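Local coordinates for protein diphosphomevalonate decarboxylase, putative (Trypanosoma brucei, PDB 2HKE) that probably catalyses the ATP-dependent decarboxylation of (R)-5-diphosphomevalonate to isopentenyl diphosphate, a precursor of isoprenoids and sterols, at residues A[10-15]-A[39-44]; A[44-49]-A[104-109]; A[269-274]-A[347-352]. The protein carries 1 engineered substitution. All coordinates share one frame; numbering follows the deposited sequence.

Contact 1 (A[10-15]-A[39-44]). With SO4 (sulfate ion), chain E.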
ATOM      1  N   ALA A  10      -6.755   1.019 -10.123  1.00 22.45           N
ATOM      2  CA  ALA A  10      -6.700   1.052  -8.667  1.00 21.33           C
ATOM      3  C   ALA A  10      -5.394   1.663  -8.162  1.00 20.77           C
ATOM      4  O   ALA A  10      -4.315   1.440  -8.741  1.00 21.54           O
ATOM      5  CB  ALA A  10      -6.900  -0.348  -8.097  1.00 22.10           C
ATOM      6  N   PRO A  11      -5.451   2.347  -7.008  1.00 20.61           N
ATOM      7  CA  PRO A  11      -4.267   2.952  -6.389  1.00 20.57           C
ATOM      8  C   PRO A  11      -3.564   2.009  -5.410  1.00 20.52           C
ATOM      9  O   PRO A  11      -4.179   1.043  -4.934  1.00 18.99           O
ATOM     10  CB  PRO A  11      -4.892   4.064  -5.580  1.00 19.75           C
ATOM     11  CG  PRO A  11      -6.137   3.432  -5.028  1.00 19.55           C
ATOM     12  CD  PRO A  11      -6.657   2.574  -6.190  1.00 21.01           C
ATOM     13  N   ILE A  12      -2.323   2.325  -5.038  1.00 20.39           N
ATOM     14  CA  ILE A  12      -1.734   1.623  -3.882  1.00 20.60           C
ATOM     15  C   ILE A  12      -2.272   2.197  -2.579  1.00 18.98           C
ATOM     16  O   ILE A  12      -2.936   3.214  -2.557  1.00 18.48           O
ATOM     17  CB  ILE A  12      -0.178   1.668  -3.910  1.00 21.71           C
ATOM     18  CG1 ILE A  12       0.349   3.092  -3.916  1.00 22.08           C
ATOM     19  CG2 ILE A  12       0.351   0.889  -5.127  1.00 23.57           C
ATOM     20  CD1 ILE A  12       1.847   3.157  -3.741  1.00 24.01           C
ATOM     21  N   ASN A  13      -1.916   1.572  -1.454  1.00 17.78           N
ATOM     22  CA  ASN A  13      -2.223   2.116  -0.164  1.00 17.91           C
ATOM     23  C   ASN A  13      -1.021   1.876   0.731  1.00 17.76           C
ATOM     24  O   ASN A  13      -0.109   1.060   0.390  1.00 19.10           O
ATOM     25  CB  ASN A  13      -3.495   1.457   0.429  1.00 15.95           C
ATOM     26  CG  ASN A  13      -3.315  -0.001   0.768  1.00 17.56           C
ATOM     27  OD1 ASN A  13      -2.766  -0.323   1.803  1.00 18.19           O
ATOM     28  ND2 ASN A  13      -3.784  -0.896  -0.097  1.00 18.99           N
ATOM     29  N   ILE A  14      -0.967   2.617   1.820  1.00 15.17           N
ATOM     30  CA  ILE A  14       0.116   2.457   2.793  1.00 17.31           C
ATOM     31  C   ILE A  14      -0.450   2.161   4.161  1.00 17.06           C
ATOM     32  O   ILE A  14      -1.145   2.984   4.730  1.00 17.86           O
ATOM     33  CB  ILE A  14       1.114   3.656   2.813  1.00 16.62           C
ATOM     34  CG1 ILE A  14       2.253   3.417   3.835  1.00 17.38           C
ATOM     35  CG2 ILE A  14       0.392   5.000   3.111  1.00 17.17           C
ATOM     36  CD1 ILE A  14       3.144   2.197   3.435  1.00 16.87           C
ATOM     37  N   ALA A  15      -0.114   0.979   4.704  1.00 18.56           N
ATOM     38  CA  ALA A  15      -0.528   0.620   6.048  1.00 18.66           C
ATOM     39  C   ALA A  15       0.272   1.399   7.080  1.00 18.86           C
ATOM     40  O   ALA A  15       1.510   1.388   7.024  1.00 20.70           O
ATOM     41  CB  ALA A  15      -0.323  -0.839   6.331  1.00 19.34           C
ATOM     42  N   ILE A  39      -3.855   4.217   4.576  1.00 16.32           N
ATOM     43  CA  ILE A  39      -4.311   5.356   3.800  1.00 17.92           C
ATOM     44  C   ILE A  39      -4.231   4.974   2.339  1.00 17.79           C
ATOM     45  O   ILE A  39      -3.189   4.548   1.823  1.00 19.37           O
ATOM     46  CB  ILE A  39      -3.437   6.609   4.056  1.00 17.77           C
ATOM     47  CG1 ILE A  39      -3.523   7.051   5.508  1.00 18.51           C
ATOM     48  CG2 ILE A  39      -3.841   7.813   3.134  1.00 18.39           C
ATOM     49  CD1 ILE A  39      -2.725   8.275   5.800  1.00 19.23           C
ATOM     50  N   THR A  40      -5.321   5.206   1.619  1.00 18.29           N
ATOM     51  CA  THR A  40      -5.321   4.999   0.211  1.00 18.18           C
ATOM     52  C   THR A  40      -4.685   6.209  -0.509  1.00 17.73           C
ATOM     53  O   THR A  40      -5.007   7.333  -0.187  1.00 19.47           O
ATOM     54  CB  THR A  40      -6.775   4.848  -0.244  1.00 19.31           C
ATOM     55  OG1 THR A  40      -7.380   3.797   0.508  1.00 19.52           O
ATOM     56  CG2 THR A  40      -6.822   4.567  -1.732  1.00 18.00           C
ATOM     57  N   LEU A  41      -3.790   5.963  -1.440  1.00 17.83           N
ATOM     58  CA  LEU A  41      -3.098   7.024  -2.145  1.00 19.90           C
ATOM     59  C   LEU A  41      -3.906   7.383  -3.413  1.00 19.92           C
ATOM     60  O   LEU A  41      -4.808   6.642  -3.818  1.00 20.08           O
ATOM     61  CB  LEU A  41      -1.707   6.582  -2.541  1.00 20.35           C
ATOM     62  CG  LEU A  41      -0.704   6.397  -1.400  1.00 24.30           C
ATOM     63  CD1 LEU A  41       0.680   6.709  -2.123  1.00 27.08           C
ATOM     64  CD2 LEU A  41      -0.971   7.301  -0.253  1.00 31.01           C
ATOM     65  N   SER A  42      -3.561   8.518  -4.013  1.00 21.76           N
ATOM     66  CA  SER A  42      -4.042   8.879  -5.339  1.00 23.35           C
ATOM     67  C   SER A  42      -3.602   7.897  -6.406  1.00 24.63           C
ATOM     68  O   SER A  42      -2.512   7.350  -6.338  1.00 23.89           O
ATOM     69  CB  SER A  42      -3.549  10.282  -5.729  1.00 24.87           C
ATOM     70  OG  SER A  42      -4.070  10.640  -6.996  1.00 25.31           O
ATOM     71  N   ALA A  43      -4.471   7.691  -7.410  1.00 25.60           N
ATOM     72  CA  ALA A  43      -4.132   6.900  -8.579  1.00 26.70           C
ATOM     73  C   ALA A  43      -3.416   7.754  -9.629  1.00 28.57           C
ATOM     74  O   ALA A  43      -3.258   7.318 -10.750  1.00 29.37           O
ATOM     75  CB  ALA A  43      -5.399   6.271  -9.191  1.00 27.33           C
ATOM     76  N   SER A  44      -3.032   8.975  -9.288  1.00 29.43           N
ATOM     77  CA  SER A  44      -2.220   9.749 -10.216  1.00 30.88           C
ATOM     78  C   SER A  44      -1.008  10.308  -9.472  1.00 31.36           C
ATOM     79  O   SER A  44      -1.148  10.844  -8.370  1.00 32.98           O
ATOM     80  CB  SER A  44      -3.062  10.843 -10.898  1.00 32.04           C
ATOM     81  OG  SER A  44      -2.817  12.129 -10.342  1.00 38.95           O
TER
HETATM   82  S   SO4 E 383      -7.551   9.980  -7.004  1.00 35.58           S
HETATM   83  O1  SO4 E 383      -7.170   8.615  -7.369  1.00 32.32           O
HETATM   84  O2  SO4 E 383      -6.551  10.882  -7.590  1.00 37.28           O
HETATM   85  O3  SO4 E 383      -8.836  10.257  -7.670  1.00 38.42           O
HETATM   86  O4  SO4 E 383      -7.585  10.347  -5.580  1.00 35.23           O
HETATM   87  O   HOH W   1      -1.492   4.643  -6.576  1.00 22.16           O
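Three backbone hydrogen bonds zip residues 12-14 against 39-41, with the two chains running antiparallel. Ile14 and Ile39 form the hydrogen-bonded pair: Ile14 N reaches Ile39 O at 2.9 Å, in the carbonyl plane, while Ile39 N returns to Ile14 O at 3.0 Å, standing above the plane of the Ile14 carbonyl. Asn13 and Thr40 follow as the non-hydrogen-bonded pair, and Leu41 N then gives Ile12 O the third bond, 3.1 Å long. Beyond it a water takes over, accepting from Ile12 N and donating to Ser42 O.

Apolar contacts fill in around these bonds. Ile12 and Leu41 lie side by side and point the same way, with Leu41 CD1 4.1 Å from Ile12 CG1. The Pro11 ring crosses Thr40 obliquely, CG meeting the methyl CG2 at 3.6 Å, and its CB sits only 3.1 Å from Leu41 O, a tight fit.

The polar ends of Asn13 and Thr40 find their partners in neighbouring parts of the fold. Asn13 CG takes the crowded position between its own N and carbonyl carbon (chi1 67°), carrying the amide away toward Arg149, Ser146 and Ser150, while Thr40 OG1 bonds to Phe152 O. At the far end Ser42 OG, anti to its backbone N, closes an ST turn by accepting from Ser44 N at 3.0 Å. The same hydroxyl donates to sulfate O2 at 2.6 Å; Ala43 N and Cys366 N also hold this ion.

The whole is the antiparallel join of strands 5-15 and 36-40, inside the mixed sheet of the S5-like N-terminal domain found in the GHMP kinase superfamily.

Contact 2 (A[44-49]-A[104-109])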
ATOM      1  N   SER A  44      -3.032   8.975  -9.288  1.00 29.43           N
ATOM      2  CA  SER A  44      -2.220   9.749 -10.216  1.00 30.88           C
ATOM      3  C   SER A  44      -1.008  10.308  -9.472  1.00 31.36           C
ATOM      4  O   SER A  44      -1.148  10.844  -8.370  1.00 32.98           O
ATOM      5  CB  SER A  44      -3.062  10.843 -10.898  1.00 32.04           C
ATOM      6  OG  SER A  44      -2.817  12.129 -10.342  1.00 38.95           O
ATOM      7  N   PRO A  45       0.178  10.219 -10.079  1.00 31.43           N
ATOM      8  CA  PRO A  45       0.390   9.775 -11.462  1.00 31.43           C
ATOM      9  C   PRO A  45       0.438   8.274 -11.682  1.00 31.25           C
ATOM     10  O   PRO A  45       0.216   7.852 -12.810  1.00 31.40           O
ATOM     11  CB  PRO A  45       1.738  10.413 -11.832  1.00 31.92           C
ATOM     12  CG  PRO A  45       2.469  10.485 -10.476  1.00 31.47           C
ATOM     13  CD  PRO A  45       1.434  10.654  -9.429  1.00 31.83           C
ATOM     14  N   PHE A  46       0.698   7.481 -10.623  1.00 30.49           N
ATOM     15  CA  PHE A  46       0.926   6.043 -10.758  1.00 29.06           C
ATOM     16  C   PHE A  46      -0.252   5.202 -10.238  1.00 28.20           C
ATOM     17  O   PHE A  46      -0.798   5.480  -9.169  1.00 26.15           O
ATOM     18  CB  PHE A  46       2.200   5.618 -10.027  1.00 30.02           C
ATOM     19  CG  PHE A  46       3.415   6.428 -10.415  1.00 30.18           C
ATOM     20  CD1 PHE A  46       3.739   6.617 -11.745  1.00 32.97           C
ATOM     21  CD2 PHE A  46       4.188   7.043  -9.449  1.00 32.06           C
ATOM     22  CE1 PHE A  46       4.839   7.393 -12.099  1.00 33.61           C
ATOM     23  CE2 PHE A  46       5.278   7.799  -9.794  1.00 30.66           C
ATOM     24  CZ  PHE A  46       5.618   7.957 -11.093  1.00 32.06           C
ATOM     25  N   ARG A  47      -0.553   4.142 -10.980  1.00 27.30           N
ATOM     26  CA  ARG A  47      -1.688   3.266 -10.683  1.00 26.31           C
ATOM     27  C   ARG A  47      -1.528   1.936 -11.416  1.00 25.24           C
ATOM     28  O   ARG A  47      -0.688   1.808 -12.337  1.00 23.92           O
ATOM     29  CB  ARG A  47      -3.008   3.953 -11.060  1.00 27.68           C
ATOM     30  CG  ARG A  47      -3.332   4.000 -12.556  1.00 28.12           C
ATOM     31  CD  ARG A  47      -2.360   4.835 -13.386  1.00 33.76           C
ATOM     32  NE  ARG A  47      -2.568   4.686 -14.846  1.00 35.92           N
ATOM     33  CZ  ARG A  47      -2.116   3.685 -15.622  1.00 37.59           C
ATOM     34  NH1 ARG A  47      -1.439   2.653 -15.135  1.00 37.09           N
ATOM     35  NH2 ARG A  47      -2.380   3.705 -16.923  1.00 40.24           N
ATOM     36  N   SER A  48      -2.331   0.939 -11.028  1.00 23.59           N
ATOM     37  CA  SER A  48      -2.478  -0.265 -11.828  1.00 23.88           C
ATOM     38  C   SER A  48      -3.774  -0.183 -12.602  1.00 23.90           C
ATOM     39  O   SER A  48      -4.741   0.429 -12.169  1.00 23.54           O
ATOM     40  CB  SER A  48      -2.471  -1.560 -11.031  1.00 24.60           C
ATOM     41  OG  SER A  48      -1.338  -1.617 -10.209  1.00 26.29           O
ATOM     42  N   LYS A  49      -3.771  -0.841 -13.745  1.00 24.46           N
ATOM     43  CA  LYS A  49      -4.904  -0.849 -14.626  1.00 25.11           C
ATOM     44  C   LYS A  49      -5.097  -2.280 -15.093  1.00 25.23           C
ATOM     45  O   LYS A  49      -4.122  -2.954 -15.447  1.00 24.18           O
ATOM     46  CB  LYS A  49      -4.609   0.074 -15.789  1.00 26.20           C
ATOM     47  CG  LYS A  49      -5.669   0.098 -16.879  1.00 27.47           C
ATOM     48  CD  LYS A  49      -5.428   1.390 -17.707  1.00 29.05           C
ATOM     49  CE  LYS A  49      -6.110   1.403 -18.992  1.00 32.34           C
ATOM     50  NZ  LYS A  49      -5.613   2.593 -19.800  1.00 31.90           N
ATOM     51  N   ASN A 104       0.821  -1.709 -15.009  1.00 29.61           N
ATOM     52  CA  ASN A 104       0.925  -0.538 -14.144  1.00 29.49           C
ATOM     53  C   ASN A 104       2.018   0.361 -14.678  1.00 29.36           C
ATOM     54  O   ASN A 104       2.817  -0.084 -15.489  1.00 28.74           O
ATOM     55  CB  ASN A 104       1.188  -0.951 -12.681  1.00 28.82           C
ATOM     56  CG  ASN A 104       2.636  -1.329 -12.426  1.00 31.14           C
ATOM     57  OD1 ASN A 104       3.500  -0.469 -12.429  1.00 29.66           O
ATOM     58  ND2 ASN A 104       2.892  -2.605 -12.208  1.00 28.19           N
ATOM     59  N   ASN A 105       2.028   1.607 -14.241  1.00 30.42           N
ATOM     60  CA  ASN A 105       3.022   2.588 -14.707  1.00 31.11           C
ATOM     61  C   ASN A 105       3.956   3.057 -13.585  1.00 31.97           C
ATOM     62  O   ASN A 105       4.518   4.135 -13.657  1.00 32.02           O
ATOM     63  CB  ASN A 105       2.328   3.775 -15.353  1.00 31.48           C
ATOM     64  CG  ASN A 105       1.511   4.596 -14.375  1.00 29.47           C
ATOM     65  OD1 ASN A 105       1.154   4.136 -13.267  1.00 28.50           O
ATOM     66  ND2 ASN A 105       1.225   5.840 -14.755  1.00 31.67           N
ATOM     67  N   PHE A 106       4.119   2.253 -12.548  1.00 33.12           N
ATOM     68  CA  PHE A 106       5.035   2.626 -11.485  1.00 34.97           C
ATOM     69  C   PHE A 106       6.428   2.503 -12.060  1.00 36.42           C
ATOM     70  O   PHE A 106       6.724   1.536 -12.785  1.00 36.23           O
ATOM     71  CB  PHE A 106       4.897   1.733 -10.261  1.00 35.27           C
ATOM     72  CG  PHE A 106       3.686   2.054  -9.430  1.00 34.95           C
ATOM     73  CD1 PHE A 106       2.499   1.396  -9.638  1.00 37.63           C
ATOM     74  CD2 PHE A 106       3.751   3.034  -8.449  1.00 36.72           C
ATOM     75  CE1 PHE A 106       1.356   1.714  -8.881  1.00 36.25           C
ATOM     76  CE2 PHE A 106       2.636   3.351  -7.671  1.00 36.56           C
ATOM     77  CZ  PHE A 106       1.431   2.697  -7.906  1.00 37.34           C
ATOM     78  N   PRO A 107       7.299   3.464 -11.731  1.00 37.95           N
ATOM     79  CA  PRO A 107       8.687   3.353 -12.178  1.00 38.30           C
ATOM     80  C   PRO A 107       9.265   2.000 -11.821  1.00 38.88           C
ATOM     81  O   PRO A 107       9.075   1.503 -10.706  1.00 38.46           O
ATOM     82  CB  PRO A 107       9.395   4.455 -11.400  1.00 38.39           C
ATOM     83  CG  PRO A 107       8.359   5.441 -11.179  1.00 39.33           C
ATOM     84  CD  PRO A 107       7.086   4.681 -10.934  1.00 38.40           C
ATOM     85  N   THR A 108       9.946   1.383 -12.785  1.00 39.73           N
ATOM     86  CA  THR A 108      10.510   0.067 -12.562  1.00 40.24           C
ATOM     87  C   THR A 108      11.661   0.211 -11.543  1.00 41.32           C
ATOM     88  O   THR A 108      12.373   1.254 -11.490  1.00 42.98           O
ATOM     89  CB  THR A 108      10.986  -0.547 -13.911  1.00 41.08           C
ATOM     90  OG1 THR A 108      11.237  -1.949 -13.757  1.00 41.15           O
ATOM     91  CG2 THR A 108      12.226   0.153 -14.381  1.00 40.80           C
ATOM     92  N   ALA A 109      11.828  -0.808 -10.713  1.00 41.41           N
ATOM     93  CA  ALA A 109      12.906  -0.832  -9.715  1.00 40.80           C
ATOM     94  C   ALA A 109      12.614  -0.003  -8.456  1.00 40.65           C
ATOM     95  O   ALA A 109      13.413  -0.031  -7.531  1.00 40.76           O
ATOM     96  CB  ALA A 109      14.226  -0.395 -10.324  1.00 41.53           C
TER
HETATM   97  O   HOH W   2       0.031  -3.911 -10.899  1.00 29.49           O
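One side-chain amide stands in for a strand backbone here: Asn105 uses both ends of its carboxamide on the main chain of 45-47. Its OD1 accepts from Arg47 N at 2.9 Å, in the plane of the amide carbonyl, and its ND2 donates to Pro45 O at 3.0 Å, approaching from above the plane of the Pro45 carbonyl. With CG in the crowded position (chi1 66°), the amide comes in across the neighbouring chain, and the pair of bonds fixes its flip. A weak bond from Asn105 N to Arg47 O, 3.3 Å long, continues toward the antiparallel pair Ser48-Asn104.

The peptide bond before Pro45 is cis, and the proline ring lies back over Phe46. That aromatic ring is clasped between two prolines: Pro45 CG over the centre of one face, and Pro107 CD over the other, 3.6 Å from the centroid. Phe46 in turn sets its CB over a face of the Phe106 ring, 3.5 Å from its centroid, although the two rings themselves meet obliquely with planes 42° apart. An Asx turn holds the start of the loop, Asn104 OD1 accepting from Phe106 N at 2.8 Å.

The Arg47 chain bends at chi2 (-65°), and the Asn105 amide lies over one guanidinium face, offset toward the rim. Arg47 NE makes a salt bridge to Glu9 OE2, which would be expected to favour the charged form. Ser48 OG, bonded to Ser117, also meets a water at 2.8 Å.

Taken together, the amide bonds fix the register of 104-107 and the Asn105 flip, while CH-pi contacts place the Phe46 ring.

Contact 3 (A[269-274]-A[347-352]). With SO4 (sulfate ion), chain D.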
ATOM      1  N   SER A 269      17.499   4.021   4.683  1.00 20.10           N
ATOM      2  CA  SER A 269      16.276   3.904   5.504  1.00 20.42           C
ATOM      3  C   SER A 269      16.483   4.407   6.922  1.00 20.39           C
ATOM      4  O   SER A 269      15.694   5.209   7.441  1.00 19.91           O
ATOM      5  CB  SER A 269      15.791   2.452   5.565  1.00 20.45           C
ATOM      6  OG  SER A 269      15.609   1.942   4.276  1.00 20.02           O
ATOM      7  N   TYR A 270      17.533   3.906   7.574  1.00 20.76           N
ATOM      8  CA  TYR A 270      17.818   4.270   8.950  1.00 21.14           C
ATOM      9  C   TYR A 270      18.205   5.724   9.088  1.00 20.27           C
ATOM     10  O   TYR A 270      17.820   6.381  10.072  1.00 19.45           O
ATOM     11  CB  TYR A 270      18.905   3.368   9.585  1.00 24.39           C
ATOM     12  CG  TYR A 270      18.566   1.902   9.622  1.00 27.37           C
ATOM     13  CD1 TYR A 270      17.387   1.456  10.205  1.00 30.06           C
ATOM     14  CD2 TYR A 270      19.422   0.953   9.061  1.00 29.08           C
ATOM     15  CE1 TYR A 270      17.064   0.104  10.240  1.00 32.00           C
ATOM     16  CE2 TYR A 270      19.098  -0.417   9.087  1.00 30.97           C
ATOM     17  CZ  TYR A 270      17.944  -0.827   9.691  1.00 31.09           C
ATOM     18  OH  TYR A 270      17.637  -2.169   9.719  1.00 34.32           O
ATOM     19  N   ALA A 271      18.909   6.256   8.089  1.00 19.57           N
ATOM     20  CA  ALA A 271      19.222   7.673   8.136  1.00 19.47           C
ATOM     21  C   ALA A 271      17.932   8.521   8.026  1.00 19.63           C
ATOM     22  O   ALA A 271      17.827   9.566   8.641  1.00 18.12           O
ATOM     23  CB  ALA A 271      20.146   8.018   7.005  1.00 19.83           C
ATOM     24  N   MET A 272      16.982   8.066   7.216  1.00 19.17           N
ATOM     25  CA  MET A 272      15.686   8.755   7.103  1.00 18.71           C
ATOM     26  C   MET A 272      14.963   8.758   8.423  1.00 19.05           C
ATOM     27  O   MET A 272      14.369   9.770   8.801  1.00 19.12           O
ATOM     28  CB  MET A 272      14.831   8.169   5.962  1.00 18.91           C
ATOM     29  CG  MET A 272      15.200   8.715   4.591  1.00 21.68           C
ATOM     30  SD  MET A 272      14.909  10.458   4.312  1.00 22.46           S
ATOM     31  CE  MET A 272      13.078  10.512   4.278  1.00 26.52           C
ATOM     32  N   ILE A 273      15.039   7.657   9.167  1.00 18.54           N
ATOM     33  CA  ILE A 273      14.407   7.600  10.461  1.00 18.85           C
ATOM     34  C   ILE A 273      15.078   8.643  11.366  1.00 19.22           C
ATOM     35  O   ILE A 273      14.405   9.423  11.995  1.00 19.56           O
ATOM     36  CB  ILE A 273      14.514   6.207  11.068  1.00 17.96           C
ATOM     37  CG1 ILE A 273      13.640   5.210  10.303  1.00 19.34           C
ATOM     38  CG2 ILE A 273      14.234   6.258  12.572  1.00 19.06           C
ATOM     39  CD1 ILE A 273      13.856   3.786  10.732  1.00 19.41           C
ATOM     40  N   ARG A 274      16.415   8.638  11.415  1.00 20.03           N
ATOM     41  CA  ARG A 274      17.134   9.598  12.233  1.00 20.00           C
ATOM     42  C   ARG A 274      16.806  11.034  11.863  1.00 19.43           C
ATOM     43  O   ARG A 274      16.666  11.881  12.770  1.00 19.69           O
ATOM     44  CB  ARG A 274      18.652   9.378  12.143  1.00 21.06           C
ATOM     45  CG  ARG A 274      19.054   8.053  12.676  1.00 23.07           C
ATOM     46  CD  ARG A 274      20.517   8.018  13.141  1.00 20.40           C
ATOM     47  NE  ARG A 274      21.428   8.600  12.167  1.00 23.02           N
ATOM     48  CZ  ARG A 274      21.883   7.971  11.095  1.00 23.51           C
ATOM     49  NH1 ARG A 274      21.524   6.729  10.853  1.00 24.51           N
ATOM     50  NH2 ARG A 274      22.727   8.592  10.276  1.00 25.69           N
ATOM     51  N   LYS A 347      21.991  20.023   8.261  1.00 30.00           N
ATOM     52  CA  LYS A 347      22.900  19.185   9.012  1.00 29.46           C
ATOM     53  C   LYS A 347      22.246  18.654  10.291  1.00 28.23           C
ATOM     54  O   LYS A 347      22.770  18.826  11.400  1.00 29.15           O
ATOM     55  CB  LYS A 347      24.224  19.950   9.283  1.00 32.16           C
ATOM     56  CG  LYS A 347      25.022  20.253   8.000  1.00 35.85           C
ATOM     57  CD  LYS A 347      25.730  18.977   7.430  1.00 40.77           C
ATOM     58  CE  LYS A 347      26.383  19.206   6.003  1.00 41.80           C
ATOM     59  NZ  LYS A 347      25.484  19.841   4.949  1.00 45.93           N
ATOM     60  N   LEU A 348      21.113  17.983  10.133  1.00 23.70           N
ATOM     61  CA  LEU A 348      20.414  17.420  11.282  1.00 24.62           C
ATOM     62  C   LEU A 348      20.952  16.038  11.635  1.00 24.06           C
ATOM     63  O   LEU A 348      20.731  15.560  12.716  1.00 24.82           O
ATOM     64  CB  LEU A 348      18.910  17.344  11.008  1.00 23.94           C
ATOM     65  CG  LEU A 348      18.187  18.681  10.826  1.00 26.19           C
ATOM     66  CD1 LEU A 348      16.736  18.455  10.429  1.00 31.05           C
ATOM     67  CD2 LEU A 348      18.277  19.519  12.091  1.00 29.44           C
ATOM     68  N   ILE A 349      21.497  15.361  10.626  1.00 25.15           N
ATOM     69  CA  ILE A 349      22.137  14.054  10.763  1.00 24.61           C
ATOM     70  C   ILE A 349      23.458  14.071  10.027  1.00 24.97           C
ATOM     71  O   ILE A 349      23.699  14.940   9.203  1.00 24.83           O
ATOM     72  CB  ILE A 349      21.277  12.878  10.213  1.00 24.75           C
ATOM     73  CG1 ILE A 349      21.033  13.000   8.708  1.00 26.08           C
ATOM     74  CG2 ILE A 349      19.967  12.780  11.028  1.00 25.33           C
ATOM     75  CD1 ILE A 349      20.460  11.724   8.052  1.00 24.25           C
ATOM     76  N   ASP A 350      24.263  13.058  10.317  1.00 25.71           N
ATOM     77  CA  ASP A 350      25.484  12.759   9.616  1.00 26.80           C
ATOM     78  C   ASP A 350      25.222  11.552   8.714  1.00 26.43           C
ATOM     79  O   ASP A 350      25.073  10.438   9.215  1.00 26.09           O
ATOM     80  CB  ASP A 350      26.568  12.383  10.668  1.00 28.63           C
ATOM     81  CG  ASP A 350      27.912  12.048  10.049  1.00 32.12           C
ATOM     82  OD1 ASP A 350      28.133  12.311   8.825  1.00 41.56           O
ATOM     83  OD2 ASP A 350      28.769  11.519  10.822  1.00 45.79           O
ATOM     84  N   HIS A 351      25.148  11.778   7.403  1.00 25.79           N
ATOM     85  CA  HIS A 351      24.937  10.700   6.442  1.00 26.22           C
ATOM     86  C   HIS A 351      25.385  11.208   5.084  1.00 26.58           C
ATOM     87  O   HIS A 351      25.184  12.402   4.766  1.00 25.92           O
ATOM     88  CB  HIS A 351      23.448  10.280   6.389  1.00 26.40           C
ATOM     89  CG  HIS A 351      23.187   9.070   5.553  1.00 23.87           C
ATOM     90  ND1 HIS A 351      23.481   7.800   5.996  1.00 24.48           N
ATOM     91  CD2 HIS A 351      22.600   8.915   4.335  1.00 24.46           C
ATOM     92  CE1 HIS A 351      23.125   6.917   5.075  1.00 24.38           C
ATOM     93  NE2 HIS A 351      22.582   7.565   4.061  1.00 22.43           N
ATOM     94  N   PRO A 352      25.990  10.343   4.259  1.00 26.54           N
ATOM     95  CA  PRO A 352      26.339  10.783   2.909  1.00 27.39           C
ATOM     96  C   PRO A 352      25.172  11.334   2.073  1.00 28.50           C
ATOM     97  O   PRO A 352      24.085  10.710   2.037  1.00 27.56           O
ATOM     98  CB  PRO A 352      26.843   9.502   2.254  1.00 28.01           C
ATOM     99  CG  PRO A 352      27.341   8.720   3.385  1.00 28.58           C
ATOM    100  CD  PRO A 352      26.397   8.944   4.489  1.00 27.35           C
TER
HETATM  101  S   SO4 D 382      23.481  11.254  13.524  1.00 37.23           S
HETATM  102  O1  SO4 D 382      24.449  10.466  14.276  1.00 38.30           O
HETATM  103  O2  SO4 D 382      23.741  12.660  13.741  1.00 34.71           O
HETATM  104  O3  SO4 D 382      23.617  10.901  12.107  1.00 31.05           O
HETATM  105  O4  SO4 D 382      22.156  10.880  14.000  1.00 40.22           O
HETATM  106  O   HOH W   3      24.505   7.087   8.407  1.00 33.28           O
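Oxygen O3 of a bound sulfate is gripped by three N-H groups, two from one side chain and one from the backbone facing it. Asp350 N makes the shortest and straightest bond, 2.9 Å with an N-H...O angle of 162°. Arg274 NH2 reaches O3 at 3.1 Å, and NE divides its hydrogen between O3 and O4, lying 3.0 Å from the latter. The arginine chain bends at chi3 (-47°), which swings the guanidinium edge toward the ion, so helix and loop share one anion. The sulfate, probably from the crystallisation liquor, would help offset the arginine's positive charge.

Next to the anion site lies the apolar part. Ile349 forks over the helix: CG2 rests 3.8 Å from Arg274 CB, while CD1 comes within 3.5 Å of Ala271 O. Ala271 CB then stands over the centre of the His351 imidazole, 3.5 Å from the ring centroid and only 10° off its normal, a clear CH-pi contact. Pro352 CD covers the opposite face toward the rim, so the ring is held between the two.

The imidazole is fixed at its edge as well. A water in the ring plane is 2.7 Å from His351 ND1 and accepts a bond from Arg274 NH2, linking the two side chains. NE2 is hydrogen-bonded to Asp268 OD1 at the start of the same helix, a carboxylate that could raise the histidine's affinity for a proton.

This is a loop packed through Ile349 and His351 against helix 267-283 of the GHMP-type C-terminal domain, its arginine and backbone N-H forming an anion site that holds sulfate in this crystal.

Contacts 1 and 2 both reach one sheet: they share Ser44, and strand 5-15 touches both, with Ala10 N 2.9 Å from Ser48 O in a probable hydrogen bond and Ile12 CG2 packing on Phe106 CZ. Contact 1 is buried near the middle of the chain and relies on regular strand pairing. Contact 2, partly buried, replaces much of that pairing with a side-chain amide, prolines and aromatic rings. Contact 3 lies at the surface of the C-terminal domain, its nearest atoms about 12 Å from either of the others, and joins a helix to a loop through a histidine face, an isoleucine and a water, with a sulfate bound across them in this crystal.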